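Local coordinates for protein tylactone synthase starter module and modules 1 & 2 (Streptomyces fradiae, PDB 2Z5L) that probably catalyses the NADPH-dependent reduction of a beta-keto group on the growing tylosin polyketide chain, setting the configuration of the resulting alcohol, at residues A26-V31 with R470-V475; R49-A54 with K96-S101; V428-W433 with V475-V480. All blocks are in the same frame, centred on the assembly; numbering follows the deposited sequence.

Interaction 1 of 3, residues A26-V31 with R470-V475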
loop_
_atom_site.group_PDB
_atom_site.type_symbol
_atom_site.label_atom_id
_atom_site.label_comp_id
_atom_site.label_asym_id
_atom_site.label_seq_id
_atom_site.Cartn_x
_atom_site.Cartn_y
_atom_site.Cartn_z
ATOM N N ALA A 26 -20.980 1.393 6.816
ATOM C CA ALA A 26 -21.175 0.824 5.491
ATOM C C ALA A 26 -19.990 1.159 4.585
ATOM O O ALA A 26 -19.995 0.820 3.402
ATOM C CB ALA A 26 -22.467 1.349 4.872
ATOM N N TRP A 27 -18.983 1.823 5.148
ATOM C CA TRP A 27 -17.793 2.213 4.406
ATOM C C TRP A 27 -16.589 1.411 4.861
ATOM O O TRP A 27 -15.503 1.563 4.316
ATOM C CB TRP A 27 -17.485 3.703 4.612
ATOM C CG TRP A 27 -18.543 4.639 4.107
ATOM C CD1 TRP A 27 -19.603 4.326 3.301
ATOM C CD2 TRP A 27 -18.624 6.056 4.344
ATOM N NE1 TRP A 27 -20.335 5.456 3.021
ATOM C CE2 TRP A 27 -19.759 6.531 3.647
ATOM C CE3 TRP A 27 -17.849 6.969 5.075
ATOM C CZ2 TRP A 27 -20.138 7.877 3.657
ATOM C CZ3 TRP A 27 -18.229 8.316 5.084
ATOM C CH2 TRP A 27 -19.364 8.752 4.380
ATOM N N ARG A 28 -16.783 0.553 5.851
ATOM C CA ARG A 28 -15.689 -0.239 6.393
ATOM C C ARG A 28 -15.438 -1.566 5.680
ATOM O O ARG A 28 -16.314 -2.427 5.619
ATOM C CB ARG A 28 -15.940 -0.510 7.879
ATOM C CG ARG A 28 -15.939 0.732 8.764
ATOM C CD ARG A 28 -16.437 0.377 10.144
ATOM N NE ARG A 28 -15.726 -0.776 10.682
ATOM C CZ ARG A 28 -14.498 -0.728 11.182
ATOM N NH1 ARG A 28 -13.848 0.431 11.220
ATOM N NH2 ARG A 28 -13.914 -1.841 11.618
ATOM N N TYR A 29 -14.230 -1.728 5.150
ATOM C CA TYR A 29 -13.849 -2.957 4.467
ATOM C C TYR A 29 -12.490 -3.422 4.971
ATOM O O TYR A 29 -11.756 -2.673 5.624
ATOM C CB TYR A 29 -13.782 -2.740 2.960
ATOM C CG TYR A 29 -15.037 -2.173 2.348
ATOM C CD1 TYR A 29 -15.325 -0.815 2.438
ATOM C CD2 TYR A 29 -15.922 -2.992 1.643
ATOM C CE1 TYR A 29 -16.459 -0.284 1.834
ATOM C CE2 TYR A 29 -17.064 -2.470 1.035
ATOM C CZ TYR A 29 -17.325 -1.117 1.130
ATOM O OH TYR A 29 -18.426 -0.575 0.500
ATOM N N ARG A 30 -12.150 -4.665 4.664
ATOM C CA ARG A 30 -10.878 -5.211 5.102
ATOM C C ARG A 30 -10.380 -6.281 4.145
ATOM O O ARG A 30 -11.099 -6.707 3.239
ATOM C CB ARG A 30 -11.010 -5.785 6.518
ATOM C CG ARG A 30 -11.784 -7.098 6.620
ATOM C CD ARG A 30 -11.887 -7.580 8.068
ATOM N NE ARG A 30 -10.765 -7.122 8.894
ATOM C CZ ARG A 30 -10.798 -6.049 9.684
ATOM N NH1 ARG A 30 -11.900 -5.318 9.768
ATOM N NH2 ARG A 30 -9.726 -5.700 10.389
ATOM N N VAL A 31 -9.144 -6.713 4.346
ATOM C CA VAL A 31 -8.570 -7.731 3.486
ATOM C C VAL A 31 -8.489 -9.075 4.187
ATOM O O VAL A 31 -7.872 -9.209 5.243
ATOM C CB VAL A 31 -7.161 -7.331 3.005
ATOM C CG1 VAL A 31 -6.560 -8.457 2.175
ATOM C CG2 VAL A 31 -7.242 -6.058 2.178
ATOM N N ARG A 470 -12.701 0.367 17.964
ATOM C CA ARG A 470 -12.640 -1.075 17.756
ATOM C C ARG A 470 -11.214 -1.586 17.924
ATOM O O ARG A 470 -10.982 -2.792 18.070
ATOM C CB ARG A 470 -13.113 -1.433 16.349
ATOM C CG ARG A 470 -14.578 -1.159 16.077
ATOM C CD ARG A 470 -14.921 -1.631 14.681
ATOM N NE ARG A 470 -14.363 -2.963 14.421
ATOM C CZ ARG A 470 -14.890 -4.101 14.870
ATOM N NH1 ARG A 470 -15.999 -4.075 15.600
ATOM N NH2 ARG A 470 -14.310 -5.264 14.593
ATOM N N ASN A 471 -10.275 -0.648 17.895
ATOM C CA ASN A 471 -8.852 -0.916 17.997
ATOM C C ASN A 471 -8.379 -1.671 16.757
ATOM O O ASN A 471 -7.603 -2.617 16.859
ATOM C CB ASN A 471 -8.521 -1.732 19.243
ATOM C CG ASN A 471 -7.298 -1.201 19.965
ATOM O OD1 ASN A 471 -6.176 -1.685 19.750
ATOM N ND2 ASN A 471 -7.504 -0.216 20.839
ATOM N N ASP A 472 -8.857 -1.253 15.590
ATOM C CA ASP A 472 -8.471 -1.892 14.343
ATOM C C ASP A 472 -6.969 -1.792 14.089
ATOM O O ASP A 472 -6.289 -0.915 14.628
ATOM C CB ASP A 472 -9.185 -1.243 13.149
ATOM C CG ASP A 472 -10.685 -1.390 13.199
ATOM O OD1 ASP A 472 -11.186 -2.534 13.300
ATOM O OD2 ASP A 472 -11.369 -0.350 13.114
ATOM N N VAL A 473 -6.468 -2.711 13.264
ATOM C CA VAL A 473 -5.067 -2.729 12.865
ATOM C C VAL A 473 -5.058 -2.109 11.469
ATOM O O VAL A 473 -4.372 -1.118 11.224
ATOM C CB VAL A 473 -4.506 -4.173 12.828
ATOM C CG1 VAL A 473 -3.130 -4.188 12.169
ATOM C CG2 VAL A 473 -4.393 -4.715 14.263
ATOM N N CYS A 474 -5.830 -2.686 10.555
ATOM C CA CYS A 474 -5.939 -2.138 9.209
ATOM C C CYS A 474 -7.381 -2.258 8.783
ATOM O O CYS A 474 -8.023 -3.289 8.987
ATOM C CB CYS A 474 -5.052 -2.881 8.195
ATOM S SG CYS A 474 -3.299 -2.442 8.248
ATOM N N VAL A 475 -7.895 -1.188 8.207
ATOM C CA VAL A 475 -9.259 -1.182 7.743
ATOM C C VAL A 475 -9.335 -0.195 6.610
ATOM O O VAL A 475 -8.568 0.768 6.572
ATOM C CB VAL A 475 -10.239 -0.765 8.873
ATOM C CG1 VAL A 475 -9.915 0.644 9.361
ATOM C CG2 VAL A 475 -11.674 -0.850 8.376
HETATM O O HOH W 1 -7.804 -5.220 6.291
#
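R28 runs straight through chi2 and then bends at chi3 (51°), turning its guanidinium to D472, while D472 holds CG anti to its own carbonyl carbon (chi1 -63°), presenting the carboxylate to the incoming group. The grip is end-on and two-pronged: R28 NH1 donates to D472 OD2 at 3.2 Å and R28 NH2 to D472 OD1 at 3.3 Å, each on the syn side of its oxygen. Both oxygens lie near the guanidinium plane, but the two flat groups are twisted by 24°, and the nitrogens approach from out of the carboxylate plane. R470 joins as a second cation; its NE makes a weak bond of 3.4 Å to D472 OD1 and lies 3.1 Å from R28 NH2, two donors that converge on the same oxygen, whose negative charge probably offsets their closeness.

The R28 guanidinium is also sandwiched. R470 CD sits 3.2 Å above one face and V475 CG2 3.6 Å above the other, both offset toward the rim, which with a bond from R28 NE to A249 O should limit the group's rotation. V475 CG2 also comes 3.3 Å from Y29 O. Farther along, the strands are bridged by a water that accepts from V31 N at 2.8 Å and donates weakly to C474 O; R30 NH2 is close to that carbonyl, but the angle is too poor for a hydrogen bond.

N471, with positive phi, is the C-prime residue of a Schellman motif ending helix 457-470, and D472 follows it directly. The salt-bridge network therefore joins that capped helix end to strand 28-35, which runs antiparallel beside strand 474-477, an arrangement consistent with the N-terminal strand of a polyketide ketoreductase bordering its Rossmann-type catalytic sheet.

Interaction 2 of 3, residues R49-A54 with K96-S101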
loop_
_atom_site.group_PDB
_atom_site.type_symbol
_atom_site.label_atom_id
_atom_site.label_comp_id
_atom_site.label_asym_id
_atom_site.label_seq_id
_atom_site.Cartn_x
_atom_site.Cartn_y
_atom_site.Cartn_z
ATOM N N ARG A 49 6.708 -21.014 -22.477
ATOM C CA ARG A 49 8.112 -20.738 -22.217
ATOM C C ARG A 49 8.271 -19.662 -21.150
ATOM O O ARG A 49 7.910 -18.504 -21.356
ATOM C CB ARG A 49 8.817 -20.310 -23.503
ATOM C CG ARG A 49 8.093 -19.247 -24.292
ATOM C CD ARG A 49 8.716 -19.141 -25.668
ATOM N NE ARG A 49 10.103 -18.689 -25.586
ATOM C CZ ARG A 49 11.016 -18.889 -26.531
ATOM N NH1 ARG A 49 10.696 -19.545 -27.638
ATOM N NH2 ARG A 49 12.246 -18.418 -26.372
ATOM N N CYS A 50 8.802 -20.064 -20.003
ATOM C CA CYS A 50 9.011 -19.151 -18.895
ATOM C C CYS A 50 10.426 -18.620 -18.859
ATOM O O CYS A 50 11.374 -19.274 -19.311
ATOM C CB CYS A 50 8.746 -19.843 -17.564
ATOM S SG CYS A 50 7.132 -20.566 -17.380
ATOM N N LEU A 51 10.552 -17.429 -18.293
ATOM C CA LEU A 51 11.839 -16.778 -18.125
ATOM C C LEU A 51 11.950 -16.434 -16.645
ATOM O O LEU A 51 11.236 -15.563 -16.159
ATOM C CB LEU A 51 11.901 -15.500 -18.954
ATOM C CG LEU A 51 13.235 -14.741 -18.978
ATOM C CD1 LEU A 51 14.266 -15.502 -19.797
ATOM C CD2 LEU A 51 13.015 -13.358 -19.603
ATOM N N LEU A 52 12.821 -17.134 -15.926
ATOM C CA LEU A 52 13.008 -16.849 -14.509
ATOM C C LEU A 52 14.044 -15.749 -14.369
ATOM O O LEU A 52 15.201 -15.953 -14.727
ATOM C CB LEU A 52 13.508 -18.074 -13.759
ATOM C CG LEU A 52 12.708 -19.359 -13.916
ATOM C CD1 LEU A 52 13.370 -20.439 -13.088
ATOM C CD2 LEU A 52 11.263 -19.148 -13.484
ATOM N N VAL A 53 13.619 -14.594 -13.852
ATOM C CA VAL A 53 14.498 -13.444 -13.635
ATOM C C VAL A 53 14.849 -13.413 -12.155
ATOM O O VAL A 53 13.964 -13.399 -11.303
ATOM C CB VAL A 53 13.799 -12.117 -13.981
ATOM C CG1 VAL A 53 14.783 -10.968 -13.849
ATOM C CG2 VAL A 53 13.225 -12.179 -15.396
ATOM N N ALA A 54 16.139 -13.393 -11.845
ATOM C CA ALA A 54 16.562 -13.377 -10.452
ATOM C C ALA A 54 17.851 -12.595 -10.228
ATOM O O ALA A 54 18.657 -12.445 -11.150
ATOM C CB ALA A 54 16.743 -14.802 -9.967
ATOM N N LYS A 96 15.764 -7.874 -23.545
ATOM C CA LYS A 96 15.642 -7.706 -24.992
ATOM C C LYS A 96 15.871 -8.976 -25.816
ATOM O O LYS A 96 14.998 -9.391 -26.600
ATOM C CB LYS A 96 16.600 -6.592 -25.465
ATOM C CG LYS A 96 16.423 -6.095 -26.913
ATOM C CD LYS A 96 15.353 -5.009 -27.022
ATOM C CE LYS A 96 15.150 -4.501 -28.475
ATOM N NZ LYS A 96 16.212 -3.573 -28.988
ATOM N N PRO A 97 17.041 -9.614 -25.658
ATOM C CA PRO A 97 17.334 -10.833 -26.416
ATOM C C PRO A 97 16.470 -12.081 -26.122
ATOM O O PRO A 97 16.195 -12.861 -27.032
ATOM C CB PRO A 97 18.826 -11.046 -26.151
ATOM C CG PRO A 97 19.016 -10.453 -24.793
ATOM C CD PRO A 97 18.197 -9.205 -24.843
ATOM N N SER A 98 16.040 -12.265 -24.872
ATOM C CA SER A 98 15.205 -13.416 -24.496
ATOM C C SER A 98 13.709 -13.230 -24.794
ATOM O O SER A 98 12.988 -14.210 -24.976
ATOM C CB SER A 98 15.354 -13.736 -23.004
ATOM O OG SER A 98 16.578 -14.401 -22.709
ATOM N N MET A 99 13.253 -11.977 -24.831
ATOM C CA MET A 99 11.847 -11.652 -25.084
ATOM C C MET A 99 11.508 -11.747 -26.566
ATOM O O MET A 99 10.454 -12.249 -26.942
ATOM C CB MET A 99 11.525 -10.233 -24.607
ATOM C CG MET A 99 11.791 -9.961 -23.140
ATOM S SD MET A 99 10.849 -11.005 -22.041
ATOM C CE MET A 99 9.228 -10.230 -22.112
ATOM N N GLU A 100 12.404 -11.246 -27.403
ATOM C CA GLU A 100 12.194 -11.282 -28.836
ATOM C C GLU A 100 12.476 -12.660 -29.410
ATOM O O GLU A 100 12.227 -12.910 -30.587
ATOM C CB GLU A 100 13.075 -10.238 -29.496
ATOM C CG GLU A 100 12.605 -8.842 -29.194
ATOM C CD GLU A 100 13.656 -7.808 -29.488
ATOM O OE1 GLU A 100 13.337 -6.605 -29.378
ATOM O OE2 GLU A 100 14.800 -8.199 -29.820
ATOM N N SER A 101 12.987 -13.549 -28.566
ATOM C CA SER A 101 13.300 -14.912 -28.968
ATOM C C SER A 101 12.030 -15.753 -29.054
ATOM O O SER A 101 12.050 -16.876 -29.554
ATOM C CB SER A 101 14.267 -15.547 -27.969
ATOM O OG SER A 101 14.479 -16.911 -28.269
#
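Strand 49-54 and the end of helix 88-99 come closest at L51 and S98, whose CA atoms are 8.0 Å apart, a gap spanned by side chains; around P97 the helix is kinked, with the N atoms of P97 and S98 lacking bonds to the turn before. L51, pointing toward the helix with CG anti to the backbone N (chi1 -175°), sets both methyls against S98 CB, CD1 the nearer at 3.8 Å. Its CD2 also touches M99 SD at 4.0 Å, the two side chains crossing at about a right angle. M99 CB points away from the strand, and bends at chi2 and chi3 bring its sulfur back to the leucine; the same side chain also packs on T107 and V109 of strand 107-111 and on helix 119-135. This is the layered packing of a Rossmann-like alpha/beta unit: helix 88-99 covers the face of the parallel strands that carries L51, whereas L52 meets helix 60-71 on the other face. Nearer the surface, R49, bent at chi3, lays its guanidinium against S101. Its NH2 gives S101 OG a weak hydrogen bond of 3.3 Å, bent to 130° at the hydrogen. S101 C lies over one face of the guanidinium, and R49 CZ is 3.8 Å from S101 O. E105 supplies R49 NH1 with a long, weak ion pair.

Interaction 3 of 3, residues V428-W433 with V475-V480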
loop_
_atom_site.group_PDB
_atom_site.type_symbol
_atom_site.label_atom_id
_atom_site.label_comp_id
_atom_site.label_asym_id
_atom_site.label_seq_id
_atom_site.Cartn_x
_atom_site.Cartn_y
_atom_site.Cartn_z
ATOM N N VAL A 428 -5.498 3.264 8.416
ATOM C CA VAL A 428 -6.746 3.373 7.665
ATOM C C VAL A 428 -6.504 3.733 6.202
ATOM O O VAL A 428 -5.898 4.756 5.902
ATOM C CB VAL A 428 -7.681 4.435 8.284
ATOM C CG1 VAL A 428 -9.027 4.396 7.592
ATOM C CG2 VAL A 428 -7.843 4.189 9.778
ATOM N N ALA A 429 -6.985 2.879 5.304
ATOM C CA ALA A 429 -6.844 3.092 3.868
ATOM C C ALA A 429 -8.034 3.923 3.388
ATOM O O ALA A 429 -9.071 3.387 2.992
ATOM C CB ALA A 429 -6.797 1.747 3.135
ATOM N N TRP A 430 -7.868 5.241 3.416
ATOM C CA TRP A 430 -8.931 6.155 3.037
ATOM C C TRP A 430 -9.299 6.135 1.568
ATOM O O TRP A 430 -8.530 5.687 0.715
ATOM C CB TRP A 430 -8.562 7.586 3.447
ATOM C CG TRP A 430 -8.396 7.751 4.926
ATOM C CD1 TRP A 430 -7.222 7.713 5.633
ATOM C CD2 TRP A 430 -9.442 7.872 5.901
ATOM N NE1 TRP A 430 -7.478 7.791 6.978
ATOM C CE2 TRP A 430 -8.827 7.880 7.173
ATOM C CE3 TRP A 430 -10.835 7.953 5.822
ATOM C CZ2 TRP A 430 -9.555 7.979 8.357
ATOM C CZ3 TRP A 430 -11.572 8.052 7.014
ATOM C CH2 TRP A 430 -10.927 8.055 8.259
ATOM N N GLY A 431 -10.504 6.616 1.300
ATOM C CA GLY A 431 -11.006 6.719 -0.054
ATOM C C GLY A 431 -10.910 8.201 -0.337
ATOM O O GLY A 431 -10.096 8.882 0.290
ATOM N N LEU A 432 -11.728 8.709 -1.250
ATOM C CA LEU A 432 -11.718 10.132 -1.580
ATOM C C LEU A 432 -12.214 10.980 -0.417
ATOM O O LEU A 432 -13.252 10.676 0.174
ATOM C CB LEU A 432 -12.606 10.396 -2.791
ATOM C CG LEU A 432 -12.182 9.713 -4.089
ATOM C CD1 LEU A 432 -13.239 9.949 -5.184
ATOM C CD2 LEU A 432 -10.847 10.273 -4.503
ATOM N N TRP A 433 -11.477 12.045 -0.101
ATOM C CA TRP A 433 -11.845 12.946 0.994
ATOM C C TRP A 433 -12.667 14.156 0.581
ATOM O O TRP A 433 -12.263 14.940 -0.281
ATOM C CB TRP A 433 -10.603 13.441 1.735
ATOM C CG TRP A 433 -10.234 12.583 2.901
ATOM C CD1 TRP A 433 -9.783 11.295 2.859
ATOM C CD2 TRP A 433 -10.310 12.939 4.287
ATOM N NE1 TRP A 433 -9.570 10.826 4.135
ATOM C CE2 TRP A 433 -9.888 11.813 5.030
ATOM C CE3 TRP A 433 -10.696 14.098 4.974
ATOM C CZ2 TRP A 433 -9.838 11.812 6.422
ATOM C CZ3 TRP A 433 -10.646 14.095 6.362
ATOM C CH2 TRP A 433 -10.221 12.957 7.071
ATOM N N VAL A 475 -7.895 -1.188 8.207
ATOM C CA VAL A 475 -9.259 -1.182 7.743
ATOM C C VAL A 475 -9.335 -0.195 6.610
ATOM O O VAL A 475 -8.568 0.768 6.572
ATOM C CB VAL A 475 -10.239 -0.765 8.873
ATOM C CG1 VAL A 475 -9.915 0.644 9.361
ATOM C CG2 VAL A 475 -11.674 -0.850 8.376
ATOM N N THR A 476 -10.236 -0.462 5.670
ATOM C CA THR A 476 -10.439 0.409 4.529
ATOM C C THR A 476 -11.751 1.130 4.766
ATOM O O THR A 476 -12.809 0.504 4.888
ATOM C CB THR A 476 -10.565 -0.380 3.191
ATOM O OG1 THR A 476 -9.345 -1.075 2.915
ATOM C CG2 THR A 476 -10.858 0.569 2.040
ATOM N N VAL A 477 -11.684 2.449 4.859
ATOM C CA VAL A 477 -12.886 3.240 5.055
ATOM C C VAL A 477 -13.111 3.991 3.762
ATOM O O VAL A 477 -12.448 4.993 3.503
ATOM C CB VAL A 477 -12.715 4.255 6.205
ATOM C CG1 VAL A 477 -13.974 5.092 6.341
ATOM C CG2 VAL A 477 -12.420 3.526 7.510
ATOM N N VAL A 478 -14.027 3.501 2.937
ATOM C CA VAL A 478 -14.303 4.162 1.665
ATOM C C VAL A 478 -15.779 4.154 1.309
ATOM O O VAL A 478 -16.501 3.212 1.622
ATOM C CB VAL A 478 -13.568 3.480 0.486
ATOM C CG1 VAL A 478 -13.708 4.335 -0.763
ATOM C CG2 VAL A 478 -12.113 3.243 0.822
ATOM N N ASP A 479 -16.215 5.204 0.630
ATOM C CA ASP A 479 -17.597 5.302 0.192
ATOM C C ASP A 479 -17.599 5.031 -1.312
ATOM O O ASP A 479 -17.080 5.834 -2.100
ATOM C CB ASP A 479 -18.160 6.693 0.491
ATOM C CG ASP A 479 -19.597 6.849 0.027
ATOM O OD1 ASP A 479 -20.370 5.877 0.155
ATOM O OD2 ASP A 479 -19.958 7.939 -0.457
ATOM N N VAL A 480 -18.191 3.897 -1.699
ATOM C CA VAL A 480 -18.233 3.469 -3.102
ATOM C C VAL A 480 -19.577 3.027 -3.672
ATOM O O VAL A 480 -20.312 2.275 -3.041
ATOM C CB VAL A 480 -17.310 2.267 -3.355
ATOM C CG1 VAL A 480 -16.922 2.222 -4.821
ATOM C CG2 VAL A 480 -16.120 2.317 -2.444
HETATM O O HOH W 2 -14.584 7.352 -1.210
#
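A429 N donates to V475 O at 2.9 Å with an N-H...O angle of 166°, in the carbonyl plane, a short, nearly straight bond between these parallel strands. The return bond, V477 N to A429 O, is weak at 3.3 Å, and the short strand axes are inclined at 27° to each other. Past the strand ends a water accepts from D479 N at 3.3 Å and, weakly, from L432 N, linking the separating chains.

Packing is concentrated on the face bearing V428, W430 and V477. V428 CG1 meets V477 CG2 at 3.5 Å and also lies over one face of the W430 ring; W433 NE1 lies over the opposite face, 3.0 Å above the plane. W430 runs alongside V477, with CZ3 3.9 Å from V477 CG1. On the other face, A429 CB faces T476 OG1 at 3.8 Å. Beyond, V478 sets CG1 3.7 Å from G431 CA.

Helix 457-470, from the connection between the strands, covers the tryptophan face: A460 and L464 touch W430, and A463 touches V477. Strand 386-391 flanks 426-430, its F389 ring meeting W430, while strand 28-35 borders 474-477 on its other edge.

How the interactions relate
Interactions 1 and 3 have centres about 9 Å apart and share V475, because strand 474-477 lies between strands 28-35 and 426-430. They also touch directly: Y29 N lies 2.7 Å from T476 O, a probable hydrogen bond. Along the chain their segments alternate, so residues near the N-terminus close against the last strand of the catalytic Rossmann-type region. Interaction 2 is remote, its centre about 41 Å from that of interaction 1 and 39 Å from that of interaction 3, across the chain's centre. Its strand 49-54 follows 28-35 in sequence but belongs to the far group of parallel strands, consistent with a ketoreductase built from structural and catalytic halves.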